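Local coordinates for putative glyoxalase superfamily protein (Ralstonia eutropha, PDB 3IUZ), which probably acts as an iron(II)-dependent dioxygenase of the 2-oxoadipate dioxygenase/decarboxylase family, which is related to the glyoxalase superfamily, at residues C203-Y216 against A227-A239. Numbering follows the deposited sequence.
Sequences CFERQHGVPRLADY and AWIATEGNAFNHA
His208 turns its imidazole toward the end of helix 224-232 because chi1 of 57° sets CG between its own backbone N and carbonyl carbon, while Arg206, with CG opposite the backbone N (chi1 -165°), runs alongside the same turn. The imidazole edge meets the helix: His208 NE2 donates to Ala230 O at 2.7 Å, nearly straight at 171°, with the acceptor in the ring plane but the donor well above the carbonyl plane. Arg206 CG sits above one face of that ring, near its rim, and in one of two modelled conformers Arg206 CD packs against Thr231 O at 3.5 Å. In that conformer a water joins Arg206 NH1 to the same Thr231 carbonyl, so Ala230 O is bonded directly by His208 and Thr231 O through water by Arg206. Beyond it the backbones nearly touch, with Arg206 CA 3.8 Å from Gly233 CA; Gly233 has positive phi, a conformation glycine readily takes. Asn234 N donates to Glu205 O (3.1 Å), bent and approaching from above the carbonyl plane. One water links Asn234 OD1 to Cys203 O, and a second links it, weakly on the Asn234 side, to Gln207 N, while ND2 bonds Arg86 O of strand 80-87. At the far end, Tyr216 CE1 packs 3.6 Å from Ala227 CB and also touches Thr231 CG2. Helix 224-232 thus gives way at Gly233, the first residue off it, inside a type II' turn from Glu232 to Ala235, and the loop preceding helix 213-222 packs along this helix-to-strand connection, which leads into strand 238-242 of the mixed sheet in this glyoxalase-clan fold.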
ATOM      1  N   CYS A 203      -3.428 -10.246   0.625  1.00 15.23           N
ATOM      2  CA  CYS A 203      -1.971 -10.275   0.551  1.00 15.30           C
ATOM      3  C   CYS A 203      -1.346  -9.035   1.180  1.00 16.03           C
ATOM      4  O   CYS A 203      -0.169  -9.044   1.604  1.00 16.39           O
ATOM      5  CB  CYS A 203      -1.499 -10.363  -0.921  1.00 16.55           C
ATOM      6  SG  CYS A 203      -2.096 -11.834  -1.815  1.00 16.87           S
ATOM      7  N   PHE A 204      -2.114  -7.937   1.202  1.00 16.61           N
ATOM      8  CA  PHE A 204      -1.662  -6.662   1.747  1.00 17.49           C
ATOM      9  C   PHE A 204      -2.011  -6.574   3.220  1.00 17.86           C
ATOM     10  O   PHE A 204      -2.751  -5.657   3.674  1.00 18.30           O
ATOM     11  CB  PHE A 204      -2.238  -5.497   0.930  1.00 16.73           C
ATOM     12  CG  PHE A 204      -1.872  -5.565  -0.512  1.00 16.61           C
ATOM     13  CD1 PHE A 204      -2.618  -6.340  -1.387  1.00 17.98           C
ATOM     14  CD2 PHE A 204      -0.759  -4.896  -0.996  1.00 18.51           C
ATOM     15  CE1 PHE A 204      -2.279  -6.453  -2.698  1.00 16.10           C
ATOM     16  CE2 PHE A 204      -0.425  -4.984  -2.336  1.00 19.00           C
ATOM     17  CZ  PHE A 204      -1.165  -5.741  -3.179  1.00 15.01           C
ATOM     18  N   GLU A 205      -1.390  -7.495   3.954  1.00 18.35           N
ATOM     19  CA  GLU A 205      -1.653  -7.696   5.375  0.50 18.76           C
ATOM     20  C   GLU A 205      -0.463  -8.427   6.033  1.00 18.57           C
ATOM     21  O   GLU A 205       0.501  -8.806   5.368  1.00 18.70           O
ATOM     22  CB  GLU A 205      -2.926  -8.525   5.552  0.50 18.51           C
ATOM     23  CG  GLU A 205      -4.209  -7.911   5.016  0.50 19.69           C
ATOM     24  CD  GLU A 205      -4.566  -6.568   5.637  0.50 22.00           C
ATOM     25  OE1 GLU A 205      -4.005  -6.188   6.693  0.50 20.55           O
ATOM     26  OE2 GLU A 205      -5.450  -5.895   5.057  0.50 22.82           O
ATOM     27  N   ARG A 206      -0.538  -8.618   7.342  1.00 17.94           N
ATOM     28  CA  ARG A 206       0.496  -9.329   8.103  0.50 17.02           C
ATOM     29  C   ARG A 206       0.313 -10.822   7.863  1.00 16.94           C
ATOM     30  O   ARG A 206      -0.710 -11.354   8.196  1.00 16.09           O
ATOM     31  CB  ARG A 206       0.358  -9.013   9.598  0.50 16.96           C
ATOM     32  CG  ARG A 206       1.553  -9.385  10.496  0.50 17.34           C
ATOM     33  CD  ARG A 206       1.145  -9.517  11.971  0.50 15.80           C
ATOM     34  NE  ARG A 206       0.410 -10.753  12.180  0.50 16.74           N
ATOM     35  CZ  ARG A 206      -0.416 -10.997  13.195  0.50 17.71           C
ATOM     36  NH1 ARG A 206      -0.588 -10.090  14.152  0.50 18.29           N
ATOM     37  NH2 ARG A 206      -1.065 -12.161  13.251  0.50 17.25           N
ATOM     38  N   GLN A 207       1.330 -11.483   7.315  1.00 16.01           N
ATOM     39  CA  GLN A 207       1.290 -12.918   7.010  1.00 14.83           C
ATOM     40  C   GLN A 207       1.897 -13.817   8.083  1.00 16.01           C
ATOM     41  O   GLN A 207       1.686 -15.035   8.067  1.00 14.52           O
ATOM     42  CB  GLN A 207       2.034 -13.141   5.717  1.00 14.71           C
ATOM     43  CG  GLN A 207       1.442 -12.320   4.551  1.00 15.39           C
ATOM     44  CD  GLN A 207      -0.021 -12.511   4.386  1.00 16.97           C
ATOM     45  OE1 GLN A 207      -0.528 -13.608   4.587  1.00 16.65           O
ATOM     46  NE2 GLN A 207      -0.717 -11.477   3.961  1.00 18.28           N
ATOM     47  N   HIS A 208       2.647 -13.222   9.011  1.00 15.95           N
ATOM     48  CA  HIS A 208       3.172 -13.943  10.164  1.00 16.52           C
ATOM     49  C   HIS A 208       2.225 -13.862  11.364  1.00 17.29           C
ATOM     50  O   HIS A 208       1.326 -13.016  11.408  1.00 18.17           O
ATOM     51  CB  HIS A 208       4.606 -13.478  10.513  1.00 16.31           C
ATOM     52  CG  HIS A 208       4.737 -12.014  10.795  1.00 15.75           C
ATOM     53  ND1 HIS A 208       5.206 -11.104   9.860  1.00 16.77           N
ATOM     54  CD2 HIS A 208       4.450 -11.297  11.914  1.00 14.15           C
ATOM     55  CE1 HIS A 208       5.198  -9.891  10.401  1.00 15.16           C
ATOM     56  NE2 HIS A 208       4.761  -9.985  11.650  1.00 14.18           N
ATOM     57  N   GLY A 209       2.421 -14.751  12.350  1.00 17.03           N
ATOM     58  CA  GLY A 209       1.595 -14.769  13.545  1.00 17.35           C
ATOM     59  C   GLY A 209       1.996 -13.680  14.519  1.00 18.30           C
ATOM     60  O   GLY A 209       2.959 -12.969  14.288  1.00 17.94           O
ATOM     61  N   VAL A 210       1.241 -13.581  15.608  1.00 18.41           N
ATOM     62  CA  VAL A 210       1.498 -12.619  16.662  1.00 19.29           C
ATOM     63  C   VAL A 210       2.936 -12.790  17.115  1.00 18.32           C
ATOM     64  O   VAL A 210       3.324 -13.860  17.484  1.00 18.77           O
ATOM     65  CB  VAL A 210       0.527 -12.828  17.853  1.00 19.43           C
ATOM     66  CG1 VAL A 210       0.850 -11.888  18.992  1.00 18.44           C
ATOM     67  CG2 VAL A 210      -0.932 -12.693  17.393  1.00 21.31           C
ATOM     68  N   PRO A 211       3.739 -11.739  17.062  1.00 18.10           N
ATOM     69  CA  PRO A 211       5.107 -11.873  17.542  1.00 17.91           C
ATOM     70  C   PRO A 211       5.241 -11.747  19.064  1.00 18.24           C
ATOM     71  O   PRO A 211       4.370 -11.177  19.733  1.00 16.58           O
ATOM     72  CB  PRO A 211       5.804 -10.679  16.920  1.00 18.34           C
ATOM     73  CG  PRO A 211       4.775  -9.666  16.888  1.00 18.17           C
ATOM     74  CD  PRO A 211       3.492 -10.396  16.539  1.00 19.23           C
ATOM     75  N   ARG A 212       6.372 -12.245  19.566  1.00 18.88           N
ATOM     76  CA  ARG A 212       6.723 -12.142  20.982  1.00 19.41           C
ATOM     77  C   ARG A 212       7.052 -10.697  21.296  1.00 19.50           C
ATOM     78  O   ARG A 212       7.716 -10.018  20.528  1.00 17.83           O
ATOM     79  CB  ARG A 212       7.942 -12.973  21.281  1.00 20.10           C
ATOM     80  CG  ARG A 212       7.654 -14.441  21.199  1.00 23.20           C
ATOM     81  CD  ARG A 212       8.861 -15.285  21.423  1.00 29.30           C
ATOM     82  NE  ARG A 212       8.508 -16.634  20.981  1.00 36.20           N
ATOM     83  CZ  ARG A 212       9.327 -17.671  20.955  1.00 44.25           C
ATOM     84  NH1 ARG A 212      10.584 -17.550  21.393  1.00 48.37           N
ATOM     85  NH2 ARG A 212       8.868 -18.844  20.505  1.00 45.46           N
ATOM     86  N   LEU A 213       6.588 -10.234  22.437  1.00 18.82           N
ATOM     87  CA  LEU A 213       6.823  -8.877  22.811  1.00 18.47           C
ATOM     88  C   LEU A 213       8.323  -8.630  22.878  1.00 17.77           C
ATOM     89  O   LEU A 213       8.822  -7.603  22.396  1.00 15.59           O
ATOM     90  CB  LEU A 213       6.133  -8.584  24.157  1.00 18.54           C
ATOM     91  CG  LEU A 213       6.396  -7.170  24.724  1.00 19.49           C
ATOM     92  CD1 LEU A 213       5.879  -6.121  23.790  1.00 22.42           C
ATOM     93  CD2 LEU A 213       5.758  -6.996  26.090  1.00 20.60           C
ATOM     94  N   ALA A 214       9.037  -9.588  23.467  1.00 18.30           N
ATOM     95  CA  ALA A 214      10.501  -9.509  23.573  1.00 17.48           C
ATOM     96  C   ALA A 214      11.198  -9.356  22.234  1.00 17.88           C
ATOM     97  O   ALA A 214      12.177  -8.642  22.151  1.00 17.22           O
ATOM     98  CB  ALA A 214      11.046 -10.717  24.317  1.00 18.40           C
ATOM     99  N   ASP A 215      10.701 -10.017  21.187  1.00 17.27           N
ATOM    100  CA  ASP A 215      11.346  -9.910  19.881  1.00 18.33           C
ATOM    101  C   ASP A 215      11.049  -8.556  19.251  1.00 17.84           C
ATOM    102  O   ASP A 215      11.946  -7.927  18.665  1.00 18.35           O
ATOM    103  CB  ASP A 215      10.893 -11.054  18.942  1.00 17.66           C
ATOM    104  CG  ASP A 215      11.438 -12.378  19.367  1.00 19.66           C
ATOM    105  OD1 ASP A 215      12.456 -12.385  20.111  1.00 21.46           O
ATOM    106  OD2 ASP A 215      10.852 -13.392  18.971  1.00 20.52           O
ATOM    107  N   TYR A 216       9.806  -8.097  19.425  1.00 17.97           N
ATOM    108  CA  TYR A 216       9.397  -6.764  18.966  1.00 17.47           C
ATOM    109  C   TYR A 216      10.331  -5.719  19.539  1.00 17.71           C
ATOM    110  O   TYR A 216      10.870  -4.852  18.809  1.00 15.89           O
ATOM    111  CB  TYR A 216       7.928  -6.442  19.335  1.00 18.13           C
ATOM    112  CG  TYR A 216       7.583  -4.980  19.131  1.00 17.95           C
ATOM    113  CD1 TYR A 216       7.362  -4.477  17.848  1.00 16.69           C
ATOM    114  CD2 TYR A 216       7.512  -4.084  20.213  1.00 17.23           C
ATOM    115  CE1 TYR A 216       7.061  -3.138  17.640  1.00 15.27           C
ATOM    116  CE2 TYR A 216       7.212  -2.699  20.008  1.00 18.30           C
ATOM    117  CZ  TYR A 216       6.978  -2.227  18.752  1.00 16.48           C
ATOM    118  OH  TYR A 216       6.709  -0.873  18.516  1.00 17.79           O
ATOM    119  N   ALA A 227      10.685  -3.042  13.432  1.00 14.42           N
ATOM    120  CA  ALA A 227       9.680  -3.189  14.483  1.00 14.99           C
ATOM    121  C   ALA A 227       8.248  -3.001  13.926  1.00 14.60           C
ATOM    122  O   ALA A 227       7.344  -3.774  14.221  1.00 16.78           O
ATOM    123  CB  ALA A 227       9.930  -2.199  15.656  1.00 12.69           C
ATOM    124  N   TRP A 228       8.074  -1.991  13.087  1.00 14.88           N
ATOM    125  CA  TRP A 228       6.787  -1.726  12.426  1.00 13.98           C
ATOM    126  C   TRP A 228       6.347  -2.905  11.562  1.00 14.02           C
ATOM    127  O   TRP A 228       5.215  -3.407  11.663  1.00 13.87           O
ATOM    128  CB  TRP A 228       6.885  -0.413  11.628  1.00 14.30           C
ATOM    129  CG  TRP A 228       5.639   0.032  11.084  1.00 14.09           C
ATOM    130  CD1 TRP A 228       4.807   1.004  11.615  1.00 16.46           C
ATOM    131  CD2 TRP A 228       5.036  -0.377   9.844  1.00 13.52           C
ATOM    132  NE1 TRP A 228       3.735   1.179  10.798  1.00 16.46           N
ATOM    133  CE2 TRP A 228       3.850   0.354   9.704  1.00 13.32           C
ATOM    134  CE3 TRP A 228       5.397  -1.298   8.837  1.00 16.14           C
ATOM    135  CZ2 TRP A 228       2.987   0.175   8.610  1.00 15.51           C
ATOM    136  CZ3 TRP A 228       4.568  -1.479   7.766  1.00 15.14           C
ATOM    137  CH2 TRP A 228       3.368  -0.754   7.644  1.00 12.76           C
ATOM    138  N   ILE A 229       7.267  -3.426  10.767  1.00 14.76           N
ATOM    139  CA  ILE A 229       6.986  -4.612   9.959  1.00 15.03           C
ATOM    140  C   ILE A 229       6.560  -5.784  10.828  1.00 15.20           C
ATOM    141  O   ILE A 229       5.640  -6.512  10.499  1.00 15.29           O
ATOM    142  CB  ILE A 229       8.169  -4.996   9.047  1.00 15.07           C
ATOM    143  CG1 ILE A 229       8.490  -3.836   8.092  1.00 15.84           C
ATOM    144  CG2 ILE A 229       7.804  -6.285   8.288  1.00 14.29           C
ATOM    145  CD1 ILE A 229       9.762  -4.005   7.245  1.00 14.18           C
ATOM    146  N   ALA A 230       7.195  -5.932  11.986  1.00 16.10           N
ATOM    147  CA  ALA A 230       6.814  -6.990  12.886  1.00 16.30           C
ATOM    148  C   ALA A 230       5.353  -6.952  13.300  1.00 16.25           C
ATOM    149  O   ALA A 230       4.734  -7.999  13.514  1.00 15.75           O
ATOM    150  CB  ALA A 230       7.757  -7.014  14.121  1.00 16.69           C
ATOM    151  N   THR A 231       4.776  -5.757  13.410  1.00 16.01           N
ATOM    152  CA  THR A 231       3.400  -5.656  13.872  1.00 16.39           C
ATOM    153  C   THR A 231       2.437  -5.577  12.695  1.00 16.12           C
ATOM    154  O   THR A 231       1.333  -6.115  12.780  1.00 15.67           O
ATOM    155  CB  THR A 231       3.163  -4.449  14.860  1.00 16.28           C
ATOM    156  OG1 THR A 231       3.064  -3.218  14.124  1.00 16.58           O
ATOM    157  CG2 THR A 231       4.259  -4.347  15.912  1.00 14.57           C
ATOM    158  N   GLU A 232       2.840  -4.905  11.623  1.00 14.89           N
ATOM    159  CA  GLU A 232       1.924  -4.645  10.479  1.00 16.04           C
ATOM    160  C   GLU A 232       2.150  -5.524   9.233  1.00 15.29           C
ATOM    161  O   GLU A 232       1.306  -5.574   8.337  1.00 16.56           O
ATOM    162  CB  GLU A 232       2.043  -3.172  10.011  1.00 16.48           C
ATOM    163  CG  GLU A 232       1.886  -2.149  11.113  1.00 17.55           C
ATOM    164  CD  GLU A 232       0.623  -2.373  11.899  1.00 17.32           C
ATOM    165  OE1 GLU A 232      -0.457  -2.120  11.307  1.00 17.75           O
ATOM    166  OE2 GLU A 232       0.739  -2.824  13.069  1.00 18.00           O
ATOM    167  N   GLY A 233       3.281  -6.213   9.170  1.00 16.10           N
ATOM    168  CA  GLY A 233       3.604  -7.074   8.028  1.00 16.37           C
ATOM    169  C   GLY A 233       3.618  -6.312   6.710  1.00 16.19           C
ATOM    170  O   GLY A 233       4.230  -5.229   6.618  1.00 15.78           O
ATOM    171  N   ASN A 234       2.920  -6.867   5.712  1.00 15.09           N
ATOM    172  CA  ASN A 234       2.842  -6.262   4.387  1.00 14.69           C
ATOM    173  C   ASN A 234       1.645  -5.346   4.169  1.00 14.70           C
ATOM    174  O   ASN A 234       1.355  -4.959   3.024  1.00 14.83           O
ATOM    175  CB  ASN A 234       2.817  -7.360   3.321  1.00 15.14           C
ATOM    176  CG  ASN A 234       3.925  -8.391   3.489  1.00 13.03           C
ATOM    177  OD1 ASN A 234       3.653  -9.596   3.484  1.00 13.61           O
ATOM    178  ND2 ASN A 234       5.168  -7.939   3.594  1.00 14.66           N
ATOM    179  N   ALA A 235       0.938  -4.961   5.240  1.00 14.91           N
ATOM    180  CA  ALA A 235      -0.133  -3.956   5.114  1.00 14.51           C
ATOM    181  C   ALA A 235       0.446  -2.626   4.614  1.00 15.22           C
ATOM    182  O   ALA A 235       1.593  -2.299   4.916  1.00 14.76           O
ATOM    183  CB  ALA A 235      -0.811  -3.753   6.453  1.00 14.29           C
ATOM    184  N   PHE A 236      -0.307  -1.847   3.859  1.00 15.49           N
ATOM    185  CA  PHE A 236       0.139  -0.505   3.432  0.50 15.39           C
ATOM    186  C   PHE A 236       0.664   0.336   4.633  1.00 16.24           C
ATOM    187  O   PHE A 236      -0.032   0.453   5.663  1.00 15.07           O
ATOM    188  CB  PHE A 236      -1.027   0.274   2.779  0.50 15.92           C
ATOM    189  CG  PHE A 236      -1.215   0.070   1.264  0.50 16.21           C
ATOM    190  CD1 PHE A 236      -0.382  -0.737   0.504  0.50 17.00           C
ATOM    191  CD2 PHE A 236      -2.241   0.759   0.599  0.50 13.70           C
ATOM    192  CE1 PHE A 236      -0.607  -0.876  -0.875  0.50 17.17           C
ATOM    193  CE2 PHE A 236      -2.445   0.627  -0.770  0.50 14.69           C
ATOM    194  CZ  PHE A 236      -1.633  -0.158  -1.505  0.50 14.14           C
ATOM    195  N   ASN A 237       1.841   0.933   4.477  1.00 15.65           N
ATOM    196  CA  ASN A 237       2.442   1.819   5.444  1.00 17.14           C
ATOM    197  C   ASN A 237       1.766   3.207   5.347  1.00 17.64           C
ATOM    198  O   ASN A 237       1.576   3.908   6.369  1.00 16.81           O
ATOM    199  CB  ASN A 237       3.913   1.941   5.139  1.00 16.97           C
ATOM    200  CG  ASN A 237       4.640   2.895   6.056  1.00 18.76           C
ATOM    201  OD1 ASN A 237       4.897   4.002   5.668  1.00 20.28           O
ATOM    202  ND2 ASN A 237       4.972   2.452   7.291  1.00 19.79           N
ATOM    203  N   HIS A 238       1.417   3.593   4.115  1.00 16.62           N
ATOM    204  CA  HIS A 238       0.724   4.826   3.889  1.00 17.01           C
ATOM    205  C   HIS A 238       0.095   4.841   2.512  1.00 17.73           C
ATOM    206  O   HIS A 238       0.470   4.033   1.626  1.00 17.77           O
ATOM    207  CB  HIS A 238       1.668   6.032   4.124  1.00 17.50           C
ATOM    208  CG  HIS A 238       2.758   6.189   3.099  1.00 18.79           C
ATOM    209  ND1 HIS A 238       4.056   5.765   3.309  1.00 21.71           N
ATOM    210  CD2 HIS A 238       2.745   6.752   1.864  1.00 20.24           C
ATOM    211  CE1 HIS A 238       4.796   6.082   2.260  1.00 18.86           C
ATOM    212  NE2 HIS A 238       4.015   6.643   1.355  1.00 21.14           N
ATOM    213  N   ALA A 239      -0.920   5.686   2.377  1.00 16.55           N
ATOM    214  CA  ALA A 239      -1.461   6.049   1.091  1.00 16.64           C
ATOM    215  C   ALA A 239      -1.210   7.520   0.868  1.00 16.34           C
ATOM    216  O   ALA A 239      -1.249   8.310   1.815  1.00 16.85           O
ATOM    217  CB  ALA A 239      -2.944   5.784   1.015  1.00 14.87           C
TER
HETATM  218  O   HOH W   1       2.023 -10.879   1.535  1.00 13.96           O
HETATM  219  O   HOH W   2      -3.110  -2.798   3.622  1.00 16.37           O
HETATM  220  O   HOH W   3       0.511  -7.645  14.888  1.00 26.01           O
HETATM  221  O   HOH W   4       3.662 -10.252   6.285  1.00 14.40           O